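PDB 4KCT: pyruvate kinase 1 from Trypanosoma brucei brucei, which catalyses phosphate transfer from phosphoenolpyruvate to ADP, yielding pyruvate and ATP, and also has an intrinsic decarboxylase activity towards oxaloacetate. Local coordinates for residues I28-Q33 against H58-T63; A82-G87 against M208-F213; Q393-L398 against T473-V478. One frame throughout, in Å; residues are numbered along the deposited sequence.

Interaction 1. Residues I28-Q33 against H58-T63; sequences IGPSTQ and HEYHQT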
ATOM      1  N   ILE A  28      42.565 -12.518   8.399  1.00 17.59           N
ATOM      2  CA  ILE A  28      43.592 -13.534   8.519  1.00 18.96           C
ATOM      3  C   ILE A  28      44.603 -13.136   9.618  1.00 21.55           C
ATOM      4  O   ILE A  28      44.897 -11.955   9.807  1.00 17.69           O
ATOM      5  CB  ILE A  28      44.319 -13.752   7.185  1.00 19.54           C
ATOM      6  CG1 ILE A  28      43.291 -14.015   6.061  1.00 18.12           C
ATOM      7  CG2 ILE A  28      45.318 -14.918   7.298  1.00 18.35           C
ATOM      8  CD1 ILE A  28      42.224 -15.062   6.410  1.00 17.93           C
ATOM      9  N   GLY A  29      45.035 -14.115  10.398  1.00 19.52           N
ATOM     10  CA  GLY A  29      46.011 -13.870  11.472  1.00 19.03           C
ATOM     11  C   GLY A  29      46.654 -15.187  11.839  1.00 21.61           C
ATOM     12  O   GLY A  29      46.510 -16.160  11.106  1.00 21.94           O
ATOM     13  N   PRO A  30      47.358 -15.233  12.986  1.00 19.66           N
ATOM     14  CA  PRO A  30      48.096 -16.442  13.343  1.00 20.84           C
ATOM     15  C   PRO A  30      47.218 -17.699  13.389  1.00 20.03           C
ATOM     16  O   PRO A  30      47.705 -18.772  13.114  1.00 21.71           O
ATOM     17  CB  PRO A  30      48.668 -16.128  14.742  1.00 21.53           C
ATOM     18  CG  PRO A  30      48.013 -14.860  15.183  1.00 26.29           C
ATOM     19  CD  PRO A  30      47.539 -14.146  13.956  1.00 22.67           C
ATOM     20  N   SER A  31      45.927 -17.563  13.688  1.00 20.28           N
ATOM     21  CA  SER A  31      45.050 -18.742  13.695  1.00 24.28           C
ATOM     22  C   SER A  31      44.834 -19.310  12.301  1.00 25.06           C
ATOM     23  O   SER A  31      44.360 -20.450  12.164  1.00 25.78           O
ATOM     24  CB  SER A  31      43.692 -18.420  14.313  1.00 23.87           C
ATOM     25  OG  SER A  31      43.797 -18.272  15.696  1.00 24.30           O
ATOM     26  N   THR A  32      44.945 -18.450  11.284  1.00 23.65           N
ATOM     27  CA  THR A  32      44.398 -18.778   9.969  1.00 23.35           C
ATOM     28  C   THR A  32      45.358 -18.627   8.766  1.00 25.10           C
ATOM     29  O   THR A  32      44.928 -18.770   7.614  1.00 23.82           O
ATOM     30  CB  THR A  32      43.087 -18.010   9.688  1.00 20.76           C
ATOM     31  OG1 THR A  32      43.224 -16.649  10.145  1.00 20.56           O
ATOM     32  CG2 THR A  32      41.915 -18.670  10.469  1.00 22.08           C
ATOM     33  N   GLN A  33      46.614 -18.272   9.007  1.00 22.81           N
ATOM     34  CA  GLN A  33      47.473 -17.869   7.889  1.00 23.24           C
ATOM     35  C   GLN A  33      48.001 -19.020   7.013  1.00 24.24           C
ATOM     36  O   GLN A  33      48.413 -18.800   5.870  1.00 21.89           O
ATOM     37  CB  GLN A  33      48.627 -16.968   8.346  1.00 25.32           C
ATOM     38  CG  GLN A  33      49.273 -16.214   7.185  1.00 23.98           C
ATOM     39  CD  GLN A  33      50.503 -15.431   7.611  1.00 27.72           C
ATOM     40  OE1 GLN A  33      51.361 -15.952   8.322  1.00 25.26           O
ATOM     41  NE2 GLN A  33      50.545 -14.162   7.264  1.00 23.48           N
ATOM     42  N   HIS A  58      54.915  -5.810   5.961  1.00 26.71           N
ATOM     43  CA  HIS A  58      54.649  -6.230   4.579  1.00 29.28           C
ATOM     44  C   HIS A  58      54.997  -7.668   4.339  1.00 31.39           C
ATOM     45  O   HIS A  58      54.293  -8.365   3.631  1.00 29.76           O
ATOM     46  CB  HIS A  58      55.379  -5.343   3.577  1.00 29.75           C
ATOM     47  CG  HIS A  58      54.779  -3.976   3.433  1.00 29.74           C
ATOM     48  ND1 HIS A  58      55.193  -3.096   2.502  1.00 30.52           N
ATOM     49  CD2 HIS A  58      53.779  -3.331   4.164  1.00 29.29           C
ATOM     50  CE1 HIS A  58      54.495  -1.954   2.622  1.00 28.02           C
ATOM     51  NE2 HIS A  58      53.638  -2.095   3.645  1.00 28.31           N
ATOM     52  N   GLU A  59      56.083  -8.134   4.942  1.00 26.11           N
ATOM     53  CA  GLU A  59      56.468  -9.532   4.822  1.00 30.86           C
ATOM     54  C   GLU A  59      55.381 -10.477   5.366  1.00 27.84           C
ATOM     55  O   GLU A  59      55.068 -11.512   4.751  1.00 26.67           O
ATOM     56  CB  GLU A  59      57.800  -9.775   5.542  1.00 34.89           C
ATOM     57  CG  GLU A  59      58.105 -11.235   5.815  1.00 47.05           C
ATOM     58  CD  GLU A  59      59.425 -11.425   6.563  1.00 64.64           C
ATOM     59  OE1 GLU A  59      60.296 -12.151   6.042  1.00 63.84           O
ATOM     60  OE2 GLU A  59      59.594 -10.844   7.667  1.00 63.91           O
ATOM     61  N   TYR A  60      54.816 -10.133   6.516  1.00 25.33           N
ATOM     62  CA  TYR A  60      53.725 -10.922   7.084  1.00 24.37           C
ATOM     63  C   TYR A  60      52.528 -11.004   6.103  1.00 23.03           C
ATOM     64  O   TYR A  60      52.000 -12.094   5.811  1.00 23.24           O
ATOM     65  CB  TYR A  60      53.285 -10.328   8.434  1.00 24.33           C
ATOM     66  CG  TYR A  60      52.208 -11.147   9.140  1.00 27.73           C
ATOM     67  CD1 TYR A  60      52.545 -12.293   9.864  1.00 26.23           C
ATOM     68  CD2 TYR A  60      50.844 -10.839   8.981  1.00 26.66           C
ATOM     69  CE1 TYR A  60      51.577 -13.056  10.492  1.00 25.00           C
ATOM     70  CE2 TYR A  60      49.858 -11.631   9.566  1.00 28.29           C
ATOM     71  CZ  TYR A  60      50.230 -12.739  10.316  1.00 27.57           C
ATOM     72  OH  TYR A  60      49.269 -13.560  10.852  1.00 27.03           O
ATOM     73  N   HIS A  61      52.131  -9.858   5.568  1.00 21.93           N
ATOM     74  CA  HIS A  61      50.971  -9.812   4.696  1.00 22.22           C
ATOM     75  C   HIS A  61      51.245 -10.403   3.360  1.00 22.47           C
ATOM     76  O   HIS A  61      50.355 -10.959   2.738  1.00 18.84           O
ATOM     77  CB  HIS A  61      50.457  -8.389   4.562  1.00 23.00           C
ATOM     78  CG  HIS A  61      49.933  -7.827   5.847  1.00 25.76           C
ATOM     79  ND1 HIS A  61      48.933  -8.422   6.542  1.00 23.77           N
ATOM     80  CD2 HIS A  61      50.406  -6.797   6.649  1.00 24.07           C
ATOM     81  CE1 HIS A  61      48.730  -7.749   7.687  1.00 24.55           C
ATOM     82  NE2 HIS A  61      49.604  -6.739   7.739  1.00 23.47           N
ATOM     83  N   GLN A  62      52.507 -10.375   2.922  1.00 22.99           N
ATOM     84  CA  GLN A  62      52.868 -11.077   1.699  1.00 22.09           C
ATOM     85  C   GLN A  62      52.603 -12.580   1.835  1.00 23.03           C
ATOM     86  O   GLN A  62      52.149 -13.229   0.888  1.00 24.70           O
ATOM     87  CB  GLN A  62      54.349 -10.849   1.330  1.00 24.32           C
ATOM     88  CG  GLN A  62      54.733 -11.517   0.002  1.00 26.18           C
ATOM     89  CD  GLN A  62      54.131 -10.809  -1.196  1.00 28.42           C
ATOM     90  OE1 GLN A  62      54.393  -9.632  -1.417  1.00 33.12           O
ATOM     91  NE2 GLN A  62      53.240 -11.498  -1.923  1.00 25.49           N
ATOM     92  N   THR A  63      52.961 -13.140   2.985  1.00 22.04           N
ATOM     93  CA  THR A  63      52.672 -14.551   3.279  1.00 23.97           C
ATOM     94  C   THR A  63      51.163 -14.848   3.154  1.00 22.55           C
ATOM     95  O   THR A  63      50.760 -15.864   2.569  1.00 22.47           O
ATOM     96  CB  THR A  63      53.211 -14.949   4.675  1.00 26.17           C
ATOM     97  OG1 THR A  63      54.632 -14.764   4.695  1.00 26.95           O
ATOM     98  CG2 THR A  63      52.906 -16.408   5.005  1.00 26.17           C
TER
HETATM   99  O   HOH W   1      50.435 -16.015  11.179  1.00 32.05           O

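Interaction 2. Residues A82-G87 against M208-F213; sequences ALDTKG and MIFASF. With K (potassium ion), chain D.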
ATOM      1  N   ALA A  82      41.412  -8.328   0.472  1.00 17.71           N
ATOM      2  CA  ALA A  82      41.174  -6.947   0.877  1.00 17.92           C
ATOM      3  C   ALA A  82      42.305  -6.442   1.741  1.00 18.17           C
ATOM      4  O   ALA A  82      42.727  -7.117   2.675  1.00 18.72           O
ATOM      5  CB  ALA A  82      39.826  -6.819   1.634  1.00 17.88           C
ATOM      6  N   LEU A  83      42.697  -5.191   1.519  1.00 18.97           N
ATOM      7  CA  LEU A  83      43.719  -4.548   2.338  1.00 17.57           C
ATOM      8  C   LEU A  83      43.040  -3.480   3.203  1.00 17.81           C
ATOM      9  O   LEU A  83      42.458  -2.534   2.677  1.00 16.92           O
ATOM     10  CB  LEU A  83      44.803  -3.922   1.436  1.00 17.92           C
ATOM     11  CG  LEU A  83      46.062  -3.388   2.147  1.00 20.00           C
ATOM     12  CD1 LEU A  83      47.217  -3.236   1.160  1.00 19.74           C
ATOM     13  CD2 LEU A  83      45.776  -2.063   2.871  1.00 19.87           C
ATOM     14  N   ASP A  84      43.018  -3.698   4.520  1.00 18.09           N
ATOM     15  CA  ASP A  84      42.324  -2.778   5.439  1.00 18.20           C
ATOM     16  C   ASP A  84      43.351  -1.830   6.071  1.00 18.86           C
ATOM     17  O   ASP A  84      44.235  -2.277   6.788  1.00 19.56           O
ATOM     18  CB  ASP A  84      41.568  -3.594   6.522  1.00 18.83           C
ATOM     19  CG  ASP A  84      40.667  -2.728   7.412  1.00 21.33           C
ATOM     20  OD1 ASP A  84      41.159  -1.715   7.944  1.00 21.60           O
ATOM     21  OD2 ASP A  84      39.472  -3.092   7.631  1.00 21.19           O
ATOM     22  N   THR A  85      43.282  -0.535   5.739  1.00 17.83           N
ATOM     23  CA  THR A  85      44.387   0.386   6.073  1.00 17.76           C
ATOM     24  C   THR A  85      44.442   0.678   7.575  1.00 18.27           C
ATOM     25  O   THR A  85      43.430   0.610   8.282  1.00 18.71           O
ATOM     26  CB  THR A  85      44.272   1.726   5.309  1.00 18.37           C
ATOM     27  OG1 THR A  85      43.046   2.353   5.667  1.00 18.32           O
ATOM     28  CG2 THR A  85      44.291   1.469   3.804  1.00 19.06           C
ATOM     29  N   LYS A  86      45.618   1.027   8.061  1.00 20.07           N
ATOM     30  CA  LYS A  86      45.749   1.527   9.434  1.00 22.70           C
ATOM     31  C   LYS A  86      44.946   2.831   9.613  1.00 23.25           C
ATOM     32  O   LYS A  86      44.173   2.956  10.527  1.00 21.39           O
ATOM     33  CB  LYS A  86      47.235   1.769   9.780  1.00 23.29           C
ATOM     34  CG  LYS A  86      47.499   1.942  11.269  1.00 32.85           C
ATOM     35  CD  LYS A  86      48.990   2.188  11.525  1.00 37.20           C
ATOM     36  CE  LYS A  86      49.417   1.716  12.902  1.00 45.50           C
ATOM     37  NZ  LYS A  86      48.438   2.127  13.941  1.00 48.72           N
ATOM     38  N   GLY A  87      45.139   3.789   8.723  1.00 22.56           N
ATOM     39  CA  GLY A  87      44.352   5.006   8.772  1.00 23.63           C
ATOM     40  C   GLY A  87      44.900   6.001   9.786  1.00 27.91           C
ATOM     41  O   GLY A  87      45.925   5.752  10.421  1.00 23.40           O
ATOM     42  N   MET A 208      40.592  -5.112  -3.348  1.00 16.90           N
ATOM     43  CA  MET A 208      39.869  -3.998  -2.754  1.00 16.28           C
ATOM     44  C   MET A 208      40.621  -3.439  -1.567  1.00 15.03           C
ATOM     45  O   MET A 208      41.372  -4.158  -0.889  1.00 17.39           O
ATOM     46  CB  MET A 208      38.448  -4.462  -2.320  1.00 16.47           C
ATOM     47  CG  MET A 208      38.470  -5.602  -1.304  1.00 17.23           C
ATOM     48  SD  MET A 208      36.870  -6.458  -1.136  1.00 20.15           S
ATOM     49  CE  MET A 208      36.810  -7.393  -2.698  1.00 17.68           C
ATOM     50  N   ILE A 209      40.388  -2.162  -1.293  1.00 14.20           N
ATOM     51  CA  ILE A 209      40.881  -1.514  -0.094  1.00 15.21           C
ATOM     52  C   ILE A 209      39.690  -1.237   0.818  1.00 17.13           C
ATOM     53  O   ILE A 209      38.671  -0.728   0.360  1.00 17.21           O
ATOM     54  CB  ILE A 209      41.486  -0.137  -0.442  1.00 17.30           C
ATOM     55  CG1 ILE A 209      42.499  -0.264  -1.595  1.00 17.34           C
ATOM     56  CG2 ILE A 209      42.102   0.513   0.806  1.00 19.39           C
ATOM     57  CD1 ILE A 209      43.670  -1.202  -1.296  1.00 19.29           C
ATOM     58  N   PHE A 210      39.806  -1.593   2.091  1.00 16.06           N
ATOM     59  CA  PHE A 210      38.892  -1.114   3.102  1.00 15.75           C
ATOM     60  C   PHE A 210      39.549   0.105   3.743  1.00 17.24           C
ATOM     61  O   PHE A 210      40.502  -0.038   4.515  1.00 17.36           O
ATOM     62  CB  PHE A 210      38.669  -2.186   4.194  1.00 16.40           C
ATOM     63  CG  PHE A 210      38.052  -3.476   3.695  1.00 16.69           C
ATOM     64  CD1 PHE A 210      37.429  -3.551   2.453  1.00 16.63           C
ATOM     65  CD2 PHE A 210      38.035  -4.597   4.520  1.00 17.06           C
ATOM     66  CE1 PHE A 210      36.825  -4.734   2.029  1.00 18.11           C
ATOM     67  CE2 PHE A 210      37.382  -5.761   4.128  1.00 17.00           C
ATOM     68  CZ  PHE A 210      36.796  -5.838   2.875  1.00 15.60           C
ATOM     69  N   ALA A 211      39.085   1.299   3.372  1.00 16.94           N
ATOM     70  CA  ALA A 211      39.789   2.539   3.707  1.00 18.24           C
ATOM     71  C   ALA A 211      39.258   3.077   5.024  1.00 17.37           C
ATOM     72  O   ALA A 211      38.063   3.370   5.149  1.00 16.83           O
ATOM     73  CB  ALA A 211      39.590   3.579   2.597  1.00 17.60           C
ATOM     74  N   SER A 212      40.146   3.181   6.010  1.00 17.61           N
ATOM     75  CA  SER A 212      39.760   3.532   7.371  1.00 18.47           C
ATOM     76  C   SER A 212      39.378   4.983   7.542  1.00 19.67           C
ATOM     77  O   SER A 212      39.958   5.899   6.886  1.00 17.49           O
ATOM     78  CB  SER A 212      40.865   3.160   8.363  1.00 19.42           C
ATOM     79  OG  SER A 212      40.960   1.753   8.490  1.00 20.15           O
ATOM     80  N   PHE A 213      38.402   5.198   8.420  1.00 20.60           N
ATOM     81  CA  PHE A 213      38.027   6.548   8.892  1.00 22.30           C
ATOM     82  C   PHE A 213      37.746   7.537   7.774  1.00 21.99           C
ATOM     83  O   PHE A 213      38.171   8.702   7.835  1.00 21.28           O
ATOM     84  CB  PHE A 213      39.108   7.122   9.841  1.00 23.54           C
ATOM     85  CG  PHE A 213      38.695   7.113  11.281  1.00 29.53           C
ATOM     86  CD1 PHE A 213      37.871   8.127  11.785  1.00 32.51           C
ATOM     87  CD2 PHE A 213      38.953   5.991  12.086  1.00 29.09           C
ATOM     88  CE1 PHE A 213      37.396   8.073  13.095  1.00 33.94           C
ATOM     89  CE2 PHE A 213      38.489   5.936  13.399  1.00 34.21           C
ATOM     90  CZ  PHE A 213      37.681   6.964  13.894  1.00 33.52           C
TER
HETATM   91  K     K D1002      42.787  -1.409  10.041  1.00 27.08           K
HETATM   92  O   HOH W   2      42.331   0.827  11.311  1.00 25.20           O
HETATM   93  O   HOH W   3      40.635  -2.043  11.877  1.00 33.20           O

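Interaction 3. Residues Q393-L398 against T473-V478; sequences QAKAML and TGDVVV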
ATOM      1  N   GLN A 393       9.470 -18.184 -10.951  1.00 19.00           N
ATOM      2  CA  GLN A 393      10.191 -18.940  -9.935  1.00 19.39           C
ATOM      3  C   GLN A 393      11.480 -19.517 -10.523  1.00 23.14           C
ATOM      4  O   GLN A 393      11.818 -20.698 -10.290  1.00 19.70           O
ATOM      5  CB  GLN A 393       9.294 -20.061  -9.329  1.00 21.90           C
ATOM      6  CG  GLN A 393       8.038 -19.518  -8.642  1.00 24.40           C
ATOM      7  CD  GLN A 393       7.149 -20.614  -8.055  1.00 25.85           C
ATOM      8  OE1 GLN A 393       7.058 -21.711  -8.597  1.00 28.08           O
ATOM      9  NE2 GLN A 393       6.391 -20.264  -7.045  1.00 28.14           N
ATOM     10  N   ALA A 394      12.226 -18.678 -11.249  1.00 18.67           N
ATOM     11  CA  ALA A 394      13.498 -19.119 -11.819  1.00 19.69           C
ATOM     12  C   ALA A 394      14.394 -19.652 -10.701  1.00 20.92           C
ATOM     13  O   ALA A 394      14.444 -19.068  -9.621  1.00 18.41           O
ATOM     14  CB  ALA A 394      14.188 -17.958 -12.523  1.00 19.02           C
ATOM     15  N   LYS A 395      15.181 -20.692 -10.993  1.00 20.58           N
ATOM     16  CA  LYS A 395      16.133 -21.208  -9.994  1.00 22.87           C
ATOM     17  C   LYS A 395      17.504 -20.532 -10.058  1.00 19.32           C
ATOM     18  O   LYS A 395      18.291 -20.589  -9.092  1.00 19.30           O
ATOM     19  CB  LYS A 395      16.269 -22.730 -10.114  1.00 29.51           C
ATOM     20  CG  LYS A 395      14.989 -23.449  -9.723  1.00 31.18           C
ATOM     21  CD  LYS A 395      15.227 -24.891  -9.351  1.00 40.52           C
ATOM     22  CE  LYS A 395      13.943 -25.514  -8.855  1.00 44.92           C
ATOM     23  NZ  LYS A 395      13.973 -26.994  -9.032  1.00 63.37           N
ATOM     24  N   ALA A 396      17.764 -19.845 -11.157  1.00 16.55           N
ATOM     25  CA  ALA A 396      18.976 -19.038 -11.256  1.00 18.59           C
ATOM     26  C   ALA A 396      18.814 -17.926 -12.258  1.00 17.45           C
ATOM     27  O   ALA A 396      17.973 -17.999 -13.162  1.00 17.95           O
ATOM     28  CB  ALA A 396      20.193 -19.920 -11.631  1.00 16.60           C
ATOM     29  N   MET A 397      19.701 -16.947 -12.165  1.00 14.41           N
ATOM     30  CA  MET A 397      19.862 -15.977 -13.220  1.00 15.78           C
ATOM     31  C   MET A 397      21.291 -16.090 -13.708  1.00 17.83           C
ATOM     32  O   MET A 397      22.160 -16.579 -12.985  1.00 17.12           O
ATOM     33  CB  MET A 397      19.605 -14.574 -12.671  1.00 16.16           C
ATOM     34  CG  MET A 397      18.195 -14.416 -12.064  1.00 16.28           C
ATOM     35  SD  MET A 397      17.908 -12.718 -11.492  1.00 17.47           S
ATOM     36  CE  MET A 397      17.880 -11.816 -13.061  1.00 14.12           C
ATOM     37  N   LEU A 398      21.527 -15.644 -14.928  1.00 15.77           N
ATOM     38  CA  LEU A 398      22.839 -15.710 -15.540  1.00 16.85           C
ATOM     39  C   LEU A 398      23.081 -14.354 -16.197  1.00 17.15           C
ATOM     40  O   LEU A 398      22.203 -13.851 -16.898  1.00 17.05           O
ATOM     41  CB  LEU A 398      22.837 -16.822 -16.610  1.00 18.77           C
ATOM     42  CG  LEU A 398      24.043 -16.966 -17.540  1.00 21.89           C
ATOM     43  CD1 LEU A 398      25.308 -17.127 -16.734  1.00 22.72           C
ATOM     44  CD2 LEU A 398      23.822 -18.210 -18.402  1.00 24.48           C
ATOM     45  N   THR A 473      18.047 -29.739 -15.944  1.00 29.40           N
ATOM     46  CA  THR A 473      17.331 -29.819 -17.185  1.00 29.67           C
ATOM     47  C   THR A 473      15.865 -29.510 -16.963  1.00 27.62           C
ATOM     48  O   THR A 473      15.275 -29.976 -16.000  1.00 28.38           O
ATOM     49  CB  THR A 473      17.506 -31.236 -17.781  1.00 33.75           C
ATOM     50  OG1 THR A 473      18.893 -31.425 -18.085  1.00 32.19           O
ATOM     51  CG2 THR A 473      16.679 -31.404 -19.060  1.00 35.66           C
ATOM     52  N   GLY A 474      15.314 -28.634 -17.798  1.00 25.93           N
ATOM     53  CA  GLY A 474      13.896 -28.280 -17.705  1.00 25.82           C
ATOM     54  C   GLY A 474      13.594 -27.110 -16.776  1.00 25.53           C
ATOM     55  O   GLY A 474      12.489 -26.633 -16.745  1.00 24.69           O
ATOM     56  N   ASP A 475      14.572 -26.661 -15.995  1.00 25.57           N
ATOM     57  CA  ASP A 475      14.367 -25.448 -15.173  1.00 23.80           C
ATOM     58  C   ASP A 475      14.511 -24.191 -16.037  1.00 23.62           C
ATOM     59  O   ASP A 475      15.395 -24.123 -16.912  1.00 20.26           O
ATOM     60  CB  ASP A 475      15.364 -25.384 -13.995  1.00 22.31           C
ATOM     61  CG  ASP A 475      15.060 -26.452 -12.890  1.00 29.87           C
ATOM     62  OD1 ASP A 475      13.899 -26.888 -12.774  1.00 27.17           O
ATOM     63  OD2 ASP A 475      15.998 -26.884 -12.198  1.00 29.91           O
ATOM     64  N   VAL A 476      13.782 -23.140 -15.653  1.00 21.44           N
ATOM     65  CA  VAL A 476      13.945 -21.830 -16.284  1.00 21.43           C
ATOM     66  C   VAL A 476      15.116 -21.064 -15.661  1.00 21.91           C
ATOM     67  O   VAL A 476      15.247 -21.002 -14.452  1.00 22.13           O
ATOM     68  CB  VAL A 476      12.669 -20.972 -16.169  1.00 22.94           C
ATOM     69  CG1 VAL A 476      12.778 -19.737 -17.075  1.00 25.46           C
ATOM     70  CG2 VAL A 476      11.460 -21.779 -16.545  1.00 29.27           C
ATOM     71  N   VAL A 477      15.935 -20.433 -16.505  1.00 19.10           N
ATOM     72  CA  VAL A 477      16.982 -19.519 -16.039  1.00 18.94           C
ATOM     73  C   VAL A 477      16.792 -18.184 -16.747  1.00 18.30           C
ATOM     74  O   VAL A 477      16.405 -18.157 -17.916  1.00 18.49           O
ATOM     75  CB  VAL A 477      18.374 -20.060 -16.383  1.00 22.54           C
ATOM     76  CG1 VAL A 477      19.448 -19.018 -16.087  1.00 24.75           C
ATOM     77  CG2 VAL A 477      18.655 -21.314 -15.578  1.00 22.51           C
ATOM     78  N   VAL A 478      16.944 -17.080 -16.017  1.00 15.75           N
ATOM     79  CA  VAL A 478      16.818 -15.751 -16.629  1.00 14.36           C
ATOM     80  C   VAL A 478      18.206 -15.283 -17.039  1.00 16.90           C
ATOM     81  O   VAL A 478      19.122 -15.240 -16.209  1.00 17.15           O
ATOM     82  CB  VAL A 478      16.171 -14.724 -15.667  1.00 14.40           C
ATOM     83  CG1 VAL A 478      16.049 -13.345 -16.373  1.00 13.73           C
ATOM     84  CG2 VAL A 478      14.789 -15.232 -15.203  1.00 14.34           C
TER
HETATM   85  O   HOH W   4      14.321 -22.549 -12.531  1.00 32.67           O

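Interaction 1. Residues I28-Q33 against H58-T63
The amide of Q33 lies over one face of the Y60 ring, and this is the dense part of the contact. Its NE2 sits 3.3 Å above the ring plane, over the centre, with the amide and ring planes 35° apart, so the group leans on the ring instead of lying flat. Q33 gets there with CG anti to the backbone N (chi1 -163°) and an extended chain beyond it. T63, one helical turn on from Y60, supports the amide from another side: T63 CG2 touches Q33 CD at 3.7 Å, the two side chains crossing at about a right angle. Q33 NE2 is hydrogen-bonded to T64 OG1, the next residue of the helix, which fixes the amide's rotation. In the TIM barrel these residues join the loop that leaves strand 23-27 for helix 35-44 to the start of helix 58-75. Away from the amide the packing thins to the tip of the tyrosine. Y60 OH rests 3.2 Å from G29 C and 3.6 Å from P30 CD, whereas P30 N, at 3.3 Å, has no hydrogen to offer. P30 is exposed here, and a water completes this side. It lies 2.7 Å from Y60 OH and donates to Q33 OE1 at 3.0 Å, tying the phenol oxygen to the far end of the same amide.

Interaction 2. Residues A82-G87 against M208-F213
A82 and F210 meet face-on: the methyl CB of A82 stands over the F210 ring, 3.6 Å from its centroid, in a CH-pi contact. The same CB touches M208 CG at 3.5 Å, tighter than usual van der Waals packing. D84 addresses the ring differently. Its OD2 lies at the ring edge, in plane, 3.7 Å from F210 CD2, and the carboxylate is turned 84° from the ring. This oxygen also has salt bridges to R50 and K239, while OD1 binds the potassium ion at 2.7 Å. L83 and I209 occupy the other face of the sheet, where I209 packs on L198 of helix 192-204 and its CG2 meets T85 CG2 at 3.8 Å. Between the faces, backbone bonds L83 N to M208 O, F210 N to L83 O and T85 N to F210 O hold the strands parallel. Beyond them the side chains of T85 and S212 interlock. T85 OG1 is placed between its own backbone N and carbonyl carbon (chi1 61°) and accepts from S212 N at 3.0 Å, N-H...O 168°. S212 OG in turn donates to T85 O at 2.7 Å, an oxygen that also binds potassium at 2.8 Å. Neighbouring parallel strands with inward A82, D84 and F210 are those of a TIM barrel, and N52 and S54 complete the protein ligands of the potassium site of pyruvate kinase, at the C-terminal ends of the barrel strands.

Interaction 3. Residues Q393-L398 against T473-V478
V478 packs against A394 and M397, its two methyls going to different partners: CG2 lies 3.9 Å from A394 CB, and CG1 lies 4.1 Å from M397 CE. This apolar centre belongs to the mixed sheet of the C-terminal alpha/beta domain, where strands 396-400 and 476-481 run side by side in parallel. M397 and V478 point the same way from the sheet, under helix 377-392, whose A385 touches both. The methionine chain is extended at chi2 but bent at chi3 (68°), which brings its CE back beside the valine. V477 lies on the other face, its CG1 4.1 Å from L398 CB. The axes of the short strand segments 396-398 and 476-478 lie 43° apart, a strong local twist, and the backbone pairing tightens along the chain. K395 N to V476 O is a weak hydrogen bond at 3.5 Å, V478 N to A396 O is 3.2 Å, and L398 N to V478 O closes to 2.8 Å. The amide N of A396, buried by this contact, has no partner anywhere in the model. At the widened end a water bridges the weakly bonded pair, accepting from K395 N and donating to V476 O. Just before A394, Q393 is the first residue to leave helix 377-392, in a Schellman motif. The outer edge is polar. D475 OD2 is held by the backbone N of S472, and the extended chain of K395 runs obliquely across the carboxylate, with CD 3.6 Å from OD2. Its tip forms only a long salt bridge, K395 NZ to D475 OD1, at 3.7 Å.

In the fold
Interactions 1 and 2 belong to the same TIM barrel, their centres 16 Å apart. Helix 58-75 of interaction 1 leads in the chain to strand 80-84 of interaction 2, though the nearest atoms of the two contacts stay about 7 Å apart. Interaction 2 pairs the third and fourth barrel strands, and the chain between them builds a separate mixed sheet, the B domain inserted in pyruvate kinases. Interaction 3 comes last, in the C-terminal domain that binds the fructose bisphosphate, its centre 41 Å from interaction 1 and 38 Å from interaction 2. The contacts therefore sample the barrel periphery, its metal site and the effector domain, without touching one another.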